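PDB 5Z87: EmGH1 from Erythrobacter marinus, which probably acts as a beta-glucosidase of glycoside hydrolase family 3, releasing sugar from the ends of beta-glucosides. Local coordinates for residues A267-A272 against D302-E307; K233-Y238 against T293-D298; A509-L514 against I558-E563. All coordinates share one frame; numbering follows the deposited sequence.

Overall arrangement
Interactions 1 and 2 lie in the barrel domain and share helix 293-303. Interaction 2 uses its start, against the end of strand 229-235, and interaction 1 the chain leaving its far end, against helix 263-270. Their centres are about 12 Å apart, and W304 CZ3 meets F235 CE1 at 3.9 Å, so the two contacts touch directly through their aromatic rings. Interaction 3 belongs to the C-terminal domain, with its centre about 51 Å from that of interaction 1 and its nearest atoms about 20 Å from those of interaction 2. The chemistry follows the place: aromatic rings and aliphatic branches fill the buried contacts, whereas a salt bridge and an amide-carboxylate bond join two helix starts in a contact that is only partly buried.

Interaction 1: A267-A272 against D302-E307; sequences AAITEA and DDWGFE
Two successive outer helices of the TIM-barrel-type N-terminal domain meet here near their C-terminal ends, I269 and T270 of helix 263-270 lying against W304 and F306, where the chain leaves helix 293-303 on its way to strand 309-311. G305, with a phi of 78°, turns the chain between the two aromatic residues, and both rings end up packed on the same helix. I269 carries most of the packing. Its CD1 sits over a face of the F306 ring, 4.0 Å from the centroid and 29° off the normal, a CH-pi contact. The other branch helps: I269 CG2 lies 3.8 Å from F306 CD1. With CG anti to the backbone N (chi1 -177°), F306 extends its ring across the isoleucine at about a right angle. Closer to the backbone, I269 CB approaches W304 CE3 at 4.1 Å, at an oblique slant to the indole. The indole also touches F265 and R266, one turn back in helix 263-270. T270 closes the more exposed flank with its methyl, while OG1 turns back and bonds to the carbonyl O of R266 in its own helix. A267, and A272 just past the helix end, pack against helix 201-216. T270 CG2 reaches both the side chain and the main chain of the tryptophan, at 3.6 Å from W304 CB and 3.5 Å from W304 O.

Interaction 2: K233-Y238 against T293-D298; sequences KHFAGY and THLLND
The F235 ring meets the first turn of helix 293-303 edge-on: L295 O and L296 CD2 both lie at its rim, near the ring plane. The carbonyl L295 O stands 3.4 Å from F235 CE2, a place where the ring hydrogen would point at the oxygen. The same ring carbon touches L295 CG at 3.7 Å, and F235 CD2 has L296 CD2 at 3.8 Å, the leucine and phenylalanine running past each other in opposite directions. With CG anti to the backbone N (chi1 -157°), the ring is carried out toward the helix. A236 adds its methyl, 4.0 Å from L295 CD2. Beside these, the H234 imidazole is sandwiched within its own segment, K233 CG over the centre of one face and Y238 CD2 near the rim of the other. Cis peptide bonds precede both H234 and A236. K233 and H234 line the pocket that holds a dithiothreitol molecule, probably from the crystallisation liquor, and both bond to its O2, while the F235 side chain points to the helices outside the barrel. F265 of helix 263-270 meets its ring edge-to-face, L277 of the neighbouring strand 276-279 packs on it as well, and M257 and V261 of helix 254-261 cover A236.

Interaction 3: A509-L514 against I558-E563; sequences ARNRRL and IGEQNE
Helix 508-522 presents its first turns to the start of helix 561-569, with N511 and E560 closest at 6.8 Å between CA atoms. A type II' turn from I558 to Q561 leads into the second helix, G559 taking the positive phi of 78° and E560 the N-cap position. Q561 NE2 bonds back to I558 O at 3.1 Å, tying the turn to the helix start. Across the contact, N511 ND2 donates to E560 OE1 at 2.8 Å, and the oxygen accepts with its anti lone pair, the one away from the other carboxylate oxygen. The glutamate chain bends at chi2 (69°) to bring that oxygen to the amide. N511 OD1 is taken by the backbone N of A484, so both ends of the amide are engaged and its flip is fixed. Next to it, R512 grips E563 side-on: NE reaches OE2 at 3.0 Å near the guanidinium plane, and NH1 reaches OE1 at 3.2 Å, a more bent bond with the oxygen tilted out of that plane. Both oxygens use their syn lone pairs. This joins two helices of the C-terminal domain through polar groups. With E560 OE2 also nearby, 4.7 Å from R512 NH1 and not in contact, the arginine would probably favour the ionised form of both glutamates.

Interaction 1: A267-A272 against D302-E307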
loop_
_atom_site.group_PDB
_atom_site.type_symbol
_atom_site.label_atom_id
_atom_site.label_comp_id
_atom_site.label_asym_id
_atom_site.label_seq_id
_atom_site.Cartn_x
_atom_site.Cartn_y
_atom_site.Cartn_z
ATOM N N ALA A 267 14.115 19.616 -8.724
ATOM C CA ALA A 267 13.958 20.704 -9.679
ATOM C C ALA A 267 13.686 22.032 -8.974
ATOM O O ALA A 267 14.259 23.061 -9.341
ATOM C CB ALA A 267 12.840 20.381 -10.664
ATOM N N ALA A 268 12.799 22.027 -7.977
ATOM C CA ALA A 268 12.524 23.233 -7.202
ATOM C C ALA A 268 13.789 23.787 -6.558
ATOM O O ALA A 268 14.003 25.005 -6.538
ATOM C CB ALA A 268 11.484 22.934 -6.118
ATOM N N ILE A 269 14.628 22.905 -6.013
ATOM C CA ILE A 269 15.783 23.332 -5.238
ATOM C C ILE A 269 16.928 23.743 -6.159
ATOM O O ILE A 269 17.456 24.854 -6.047
ATOM C CB ILE A 269 16.211 22.214 -4.270
ATOM C CG1 ILE A 269 15.162 22.013 -3.173
ATOM C CG2 ILE A 269 17.570 22.514 -3.670
ATOM C CD1 ILE A 269 15.108 23.131 -2.142
ATOM N N THR A 270 17.313 22.872 -7.100
ATOM C CA THR A 270 18.507 23.089 -7.910
ATOM C C THR A 270 18.259 23.849 -9.207
ATOM O O THR A 270 19.226 24.287 -9.830
ATOM C CB THR A 270 19.177 21.767 -8.300
ATOM O OG1 THR A 270 18.361 21.094 -9.268
ATOM C CG2 THR A 270 19.433 20.861 -7.087
ATOM N N GLU A 271 17.020 23.982 -9.668
ATOM C CA GLU A 271 16.768 24.698 -10.915
ATOM C C GLU A 271 16.001 25.994 -10.703
ATOM O O GLU A 271 16.399 27.035 -11.223
ATOM C CB GLU A 271 15.999 23.819 -11.915
ATOM C CG GLU A 271 16.720 22.581 -12.428
ATOM C CD GLU A 271 15.792 21.691 -13.280
ATOM O OE1 GLU A 271 14.919 22.233 -13.991
ATOM O OE2 GLU A 271 15.920 20.449 -13.227
ATOM N N ALA A 272 14.890 25.959 -9.966
ATOM C CA ALA A 272 14.104 27.166 -9.741
ATOM C C ALA A 272 14.595 27.983 -8.555
ATOM O O ALA A 272 14.201 29.146 -8.424
ATOM C CB ALA A 272 12.625 26.814 -9.536
ATOM N N ASP A 302 24.422 18.052 0.507
ATOM C CA ASP A 302 25.619 17.581 -0.186
ATOM C C ASP A 302 25.346 17.287 -1.655
ATOM O O ASP A 302 26.087 17.742 -2.528
ATOM C CB ASP A 302 26.190 16.330 0.501
ATOM C CG ASP A 302 26.702 16.606 1.911
ATOM O OD1 ASP A 302 26.803 17.791 2.305
ATOM O OD2 ASP A 302 26.995 15.625 2.630
ATOM N N ASP A 303 24.305 16.505 -1.955
ATOM C CA ASP A 303 24.066 16.129 -3.349
ATOM C C ASP A 303 23.539 17.308 -4.158
ATOM O O ASP A 303 23.982 17.541 -5.285
ATOM C CB ASP A 303 23.068 14.971 -3.443
ATOM C CG ASP A 303 23.653 13.628 -3.034
ATOM O OD1 ASP A 303 24.864 13.517 -2.748
ATOM O OD2 ASP A 303 22.866 12.661 -3.011
ATOM N N TRP A 304 22.569 18.043 -3.615
ATOM C CA TRP A 304 21.887 19.077 -4.389
ATOM C C TRP A 304 22.446 20.475 -4.179
ATOM O O TRP A 304 22.130 21.365 -4.974
ATOM C CB TRP A 304 20.391 19.123 -4.052
ATOM C CG TRP A 304 19.621 17.878 -4.402
ATOM C CD1 TRP A 304 20.071 16.779 -5.087
ATOM C CD2 TRP A 304 18.257 17.613 -4.069
ATOM N NE1 TRP A 304 19.064 15.846 -5.200
ATOM C CE2 TRP A 304 17.939 16.335 -4.587
ATOM C CE3 TRP A 304 17.272 18.334 -3.390
ATOM C CZ2 TRP A 304 16.675 15.759 -4.435
ATOM C CZ3 TRP A 304 16.014 17.762 -3.236
ATOM C CH2 TRP A 304 15.730 16.483 -3.759
ATOM N N GLY A 305 23.208 20.705 -3.108
ATOM C CA GLY A 305 23.806 22.003 -2.879
ATOM C C GLY A 305 22.872 23.053 -2.338
ATOM O O GLY A 305 23.133 24.248 -2.529
ATOM N N PHE A 306 21.792 22.646 -1.662
ATOM C CA PHE A 306 20.839 23.602 -1.108
ATOM C C PHE A 306 21.513 24.544 -0.109
ATOM O O PHE A 306 22.244 24.110 0.788
ATOM C CB PHE A 306 19.699 22.850 -0.426
ATOM C CG PHE A 306 18.602 23.737 0.130
ATOM C CD1 PHE A 306 17.998 24.707 -0.653
ATOM C CD2 PHE A 306 18.145 23.551 1.431
ATOM C CE1 PHE A 306 16.962 25.494 -0.136
ATOM C CE2 PHE A 306 17.130 24.322 1.955
ATOM C CZ PHE A 306 16.523 25.286 1.167
ATOM N N GLU A 307 21.231 25.836 -0.243
ATOM C CA GLU A 307 21.781 26.833 0.662
ATOM C C GLU A 307 20.711 27.590 1.429
ATOM O O GLU A 307 21.044 28.475 2.229
ATOM C CB GLU A 307 22.692 27.790 -0.119
ATOM C CG GLU A 307 24.063 27.135 -0.377
ATOM C CD GLU A 307 24.902 27.834 -1.434
ATOM O OE1 GLU A 307 24.382 28.726 -2.141
ATOM O OE2 GLU A 307 26.098 27.484 -1.550
#

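Interaction 2: K233-Y238 against T293-D298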
loop_
_atom_site.group_PDB
_atom_site.type_symbol
_atom_site.label_atom_id
_atom_site.label_comp_id
_atom_site.label_asym_id
_atom_site.label_seq_id
_atom_site.Cartn_x
_atom_site.Cartn_y
_atom_site.Cartn_z
ATOM N N LYS A 233 7.202 21.621 0.133
ATOM C CA LYS A 233 6.830 20.660 1.158
ATOM C C LYS A 233 6.097 19.503 0.484
ATOM O O LYS A 233 5.641 19.637 -0.655
ATOM C CB LYS A 233 5.971 21.336 2.231
ATOM C CG LYS A 233 4.657 21.879 1.695
ATOM C CD LYS A 233 3.839 22.547 2.775
ATOM C CE LYS A 233 2.390 22.741 2.308
ATOM N NZ LYS A 233 1.608 23.698 3.179
ATOM N N HIS A 234 5.997 18.348 1.161
ATOM C CA HIS A 234 6.620 18.029 2.442
ATOM C C HIS A 234 7.701 16.963 2.267
ATOM O O HIS A 234 7.392 15.843 1.879
ATOM C CB HIS A 234 5.574 17.541 3.441
ATOM C CG HIS A 234 4.346 18.394 3.511
ATOM N ND1 HIS A 234 3.397 18.419 2.510
ATOM C CD2 HIS A 234 3.895 19.227 4.481
ATOM C CE1 HIS A 234 2.418 19.237 2.858
ATOM N NE2 HIS A 234 2.693 19.734 4.052
ATOM N N PHE A 235 8.950 17.322 2.591
ATOM C CA PHE A 235 10.151 16.538 2.285
ATOM C C PHE A 235 10.269 15.339 3.224
ATOM O O PHE A 235 10.491 15.526 4.423
ATOM C CB PHE A 235 11.367 17.446 2.449
ATOM C CG PHE A 235 12.581 17.014 1.695
ATOM C CD1 PHE A 235 12.545 16.865 0.320
ATOM C CD2 PHE A 235 13.783 16.815 2.363
ATOM C CE1 PHE A 235 13.686 16.496 -0.386
ATOM C CE2 PHE A 235 14.930 16.442 1.674
ATOM C CZ PHE A 235 14.889 16.288 0.295
ATOM N N ALA A 236 10.137 14.108 2.719
ATOM C CA ALA A 236 9.783 13.733 1.350
ATOM C C ALA A 236 9.001 12.427 1.451
ATOM O O ALA A 236 9.312 11.595 2.309
ATOM C CB ALA A 236 11.023 13.547 0.471
ATOM N N GLY A 237 7.998 12.244 0.592
ATOM C CA GLY A 237 7.165 11.051 0.610
ATOM C C GLY A 237 5.888 11.163 1.418
ATOM O O GLY A 237 5.251 10.140 1.688
ATOM N N TYR A 238 5.494 12.372 1.808
ATOM C CA TYR A 238 4.343 12.538 2.685
ATOM C C TYR A 238 3.065 11.980 2.055
ATOM O O TYR A 238 2.197 11.459 2.769
ATOM C CB TYR A 238 4.232 14.022 3.033
ATOM C CG TYR A 238 3.122 14.447 3.956
ATOM C CD1 TYR A 238 2.780 13.703 5.079
ATOM C CD2 TYR A 238 2.451 15.652 3.730
ATOM C CE1 TYR A 238 1.756 14.132 5.935
ATOM C CE2 TYR A 238 1.451 16.088 4.569
ATOM C CZ TYR A 238 1.096 15.328 5.664
ATOM O OH TYR A 238 0.081 15.781 6.481
ATOM N N THR A 293 18.766 12.376 8.505
ATOM C CA THR A 293 20.018 13.016 8.100
ATOM C C THR A 293 20.340 12.728 6.646
ATOM O O THR A 293 20.826 13.604 5.927
ATOM C CB THR A 293 21.183 12.546 8.983
ATOM O OG1 THR A 293 20.917 12.844 10.360
ATOM C CG2 THR A 293 22.477 13.237 8.565
ATOM N N HIS A 294 20.109 11.494 6.199
ATOM C CA HIS A 294 20.314 11.177 4.788
ATOM C C HIS A 294 19.524 12.117 3.881
ATOM O O HIS A 294 20.046 12.627 2.882
ATOM C CB HIS A 294 19.915 9.724 4.522
ATOM C CG HIS A 294 19.765 9.396 3.067
ATOM N ND1 HIS A 294 20.842 9.297 2.213
ATOM C CD2 HIS A 294 18.663 9.155 2.317
ATOM C CE1 HIS A 294 20.410 9.003 0.998
ATOM N NE2 HIS A 294 19.091 8.910 1.035
ATOM N N LEU A 295 18.255 12.355 4.213
ATOM C CA LEU A 295 17.413 13.211 3.381
ATOM C C LEU A 295 17.777 14.687 3.553
ATOM O O LEU A 295 18.037 15.392 2.570
ATOM C CB LEU A 295 15.942 12.972 3.739
ATOM C CG LEU A 295 14.873 12.884 2.652
ATOM C CD1 LEU A 295 15.421 12.245 1.389
ATOM C CD2 LEU A 295 13.652 12.102 3.175
ATOM N N LEU A 296 17.789 15.174 4.802
ATOM C CA LEU A 296 17.966 16.594 5.099
ATOM C C LEU A 296 19.408 17.078 4.933
ATOM O O LEU A 296 19.632 18.284 4.813
ATOM C CB LEU A 296 17.491 16.892 6.526
ATOM C CG LEU A 296 15.986 16.713 6.770
ATOM C CD1 LEU A 296 15.585 17.009 8.209
ATOM C CD2 LEU A 296 15.193 17.591 5.814
ATOM N N ASN A 297 20.391 16.182 4.909
ATOM C CA ASN A 297 21.778 16.602 4.759
ATOM C C ASN A 297 22.447 16.005 3.529
ATOM O O ASN A 297 22.885 16.755 2.650
ATOM C CB ASN A 297 22.583 16.239 6.008
ATOM C CG ASN A 297 24.035 16.675 5.892
ATOM O OD1 ASN A 297 24.348 17.844 6.094
ATOM N ND2 ASN A 297 24.919 15.744 5.533
ATOM N N ASP A 298 22.561 14.676 3.456
ATOM C CA ASP A 298 23.324 14.054 2.380
ATOM C C ASP A 298 22.748 14.399 1.016
ATOM O O ASP A 298 23.487 14.758 0.090
ATOM C CB ASP A 298 23.370 12.536 2.575
ATOM C CG ASP A 298 24.024 12.135 3.892
ATOM O OD1 ASP A 298 24.355 13.032 4.695
ATOM O OD2 ASP A 298 24.202 10.918 4.120
#

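Interaction 3: A509-L514 against I558-E563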
loop_
_atom_site.group_PDB
_atom_site.type_symbol
_atom_site.label_atom_id
_atom_site.label_comp_id
_atom_site.label_asym_id
_atom_site.label_seq_id
_atom_site.Cartn_x
_atom_site.Cartn_y
_atom_site.Cartn_z
ATOM N N ALA A 509 -32.622 10.373 6.013
ATOM C CA ALA A 509 -34.069 10.573 5.873
ATOM C C ALA A 509 -34.390 11.985 5.404
ATOM O O ALA A 509 -35.246 12.175 4.530
ATOM C CB ALA A 509 -34.789 10.277 7.188
ATOM N N ARG A 510 -33.718 12.991 5.969
ATOM C CA ARG A 510 -33.894 14.347 5.467
ATOM C C ARG A 510 -33.493 14.434 3.999
ATOM O O ARG A 510 -34.188 15.064 3.192
ATOM C CB ARG A 510 -33.091 15.330 6.319
ATOM C CG ARG A 510 -32.962 16.707 5.699
ATOM C CD ARG A 510 -32.495 17.766 6.698
ATOM N NE ARG A 510 -32.299 19.062 6.032
ATOM C CZ ARG A 510 -33.289 19.898 5.713
ATOM N NH1 ARG A 510 -34.547 19.580 5.999
ATOM N NH2 ARG A 510 -33.028 21.049 5.101
ATOM N N ASN A 511 -32.400 13.768 3.626
ATOM C CA ASN A 511 -31.944 13.795 2.238
ATOM C C ASN A 511 -32.966 13.166 1.298
ATOM O O ASN A 511 -33.157 13.640 0.175
ATOM C CB ASN A 511 -30.600 13.073 2.115
ATOM C CG ASN A 511 -29.409 13.984 2.384
ATOM O OD1 ASN A 511 -29.465 15.194 2.160
ATOM N ND2 ASN A 511 -28.315 13.393 2.847
ATOM N N ARG A 512 -33.618 12.081 1.725
ATOM C CA ARG A 512 -34.649 11.470 0.886
ATOM C C ARG A 512 -35.804 12.428 0.634
ATOM O O ARG A 512 -36.297 12.531 -0.497
ATOM C CB ARG A 512 -35.153 10.183 1.524
ATOM C CG ARG A 512 -34.040 9.218 1.754
ATOM C CD ARG A 512 -34.460 7.783 1.746
ATOM N NE ARG A 512 -33.287 7.006 1.362
ATOM C CZ ARG A 512 -32.377 6.546 2.217
ATOM N NH1 ARG A 512 -31.329 5.867 1.761
ATOM N NH2 ARG A 512 -32.523 6.752 3.525
ATOM N N ARG A 513 -36.242 13.149 1.672
ATOM C CA ARG A 513 -37.263 14.173 1.474
ATOM C C ARG A 513 -36.772 15.248 0.516
ATOM O O ARG A 513 -37.522 15.696 -0.361
ATOM C CB ARG A 513 -37.673 14.781 2.817
ATOM C CG ARG A 513 -38.177 13.748 3.819
ATOM C CD ARG A 513 -38.878 14.406 5.005
ATOM N NE ARG A 513 -37.954 15.138 5.876
ATOM C CZ ARG A 513 -37.303 14.600 6.910
ATOM N NH1 ARG A 513 -36.487 15.350 7.649
ATOM N NH2 ARG A 513 -37.462 13.312 7.208
ATOM N N LEU A 514 -35.503 15.660 0.649
ATOM C CA LEU A 514 -34.979 16.679 -0.254
ATOM C C LEU A 514 -34.886 16.160 -1.680
ATOM O O LEU A 514 -35.026 16.937 -2.629
ATOM C CB LEU A 514 -33.616 17.169 0.232
ATOM C CG LEU A 514 -33.597 17.978 1.531
ATOM C CD1 LEU A 514 -32.173 18.065 2.095
ATOM C CD2 LEU A 514 -34.205 19.379 1.322
ATOM N N ILE A 558 -20.099 10.348 -1.665
ATOM C CA ILE A 558 -20.513 9.999 -0.312
ATOM C C ILE A 558 -22.015 10.212 -0.163
ATOM O O ILE A 558 -22.612 11.089 -0.804
ATOM C CB ILE A 558 -19.710 10.815 0.720
ATOM C CG1 ILE A 558 -19.925 10.257 2.118
ATOM C CG2 ILE A 558 -20.093 12.295 0.685
ATOM C CD1 ILE A 558 -18.870 10.733 3.089
ATOM N N GLY A 559 -22.632 9.362 0.657
ATOM C CA GLY A 559 -23.990 9.612 1.120
ATOM C C GLY A 559 -25.048 9.292 0.076
ATOM O O GLY A 559 -25.027 8.233 -0.565
ATOM N N GLU A 560 -25.993 10.225 -0.097
ATOM C CA GLU A 560 -27.187 10.000 -0.897
ATOM C C GLU A 560 -27.104 10.639 -2.263
ATOM O O GLU A 560 -28.125 10.731 -2.950
ATOM C CB GLU A 560 -28.427 10.524 -0.167
ATOM C CG GLU A 560 -28.907 9.610 0.941
ATOM C CD GLU A 560 -27.938 9.575 2.095
ATOM O OE1 GLU A 560 -27.623 10.654 2.638
ATOM O OE2 GLU A 560 -27.474 8.473 2.445
ATOM N N GLN A 561 -25.921 11.089 -2.673
ATOM C CA GLN A 561 -25.813 11.812 -3.934
ATOM C C GLN A 561 -26.116 10.914 -5.129
ATOM O O GLN A 561 -26.678 11.377 -6.127
ATOM C CB GLN A 561 -24.420 12.414 -4.075
ATOM C CG GLN A 561 -24.072 13.528 -3.087
ATOM C CD GLN A 561 -22.647 13.996 -3.308
ATOM O OE1 GLN A 561 -22.382 14.815 -4.190
ATOM N NE2 GLN A 561 -21.714 13.427 -2.552
ATOM N N ASN A 562 -25.721 9.637 -5.071
ATOM C CA ASN A 562 -26.051 8.738 -6.171
ATOM C C ASN A 562 -27.551 8.498 -6.233
ATOM O O ASN A 562 -28.136 8.488 -7.320
ATOM C CB ASN A 562 -25.299 7.411 -6.033
ATOM C CG ASN A 562 -23.818 7.552 -6.324
ATOM O OD1 ASN A 562 -23.413 8.343 -7.177
ATOM N ND2 ASN A 562 -23.003 6.796 -5.606
ATOM N N GLU A 563 -28.182 8.309 -5.071
ATOM C CA GLU A 563 -29.638 8.244 -5.004
ATOM C C GLU A 563 -30.267 9.449 -5.690
ATOM O O GLU A 563 -31.130 9.302 -6.563
ATOM C CB GLU A 563 -30.090 8.150 -3.545
ATOM C CG GLU A 563 -31.532 7.710 -3.382
ATOM C CD GLU A 563 -31.889 7.371 -1.953
ATOM O OE1 GLU A 563 -30.962 7.075 -1.159
ATOM O OE2 GLU A 563 -33.101 7.394 -1.627
#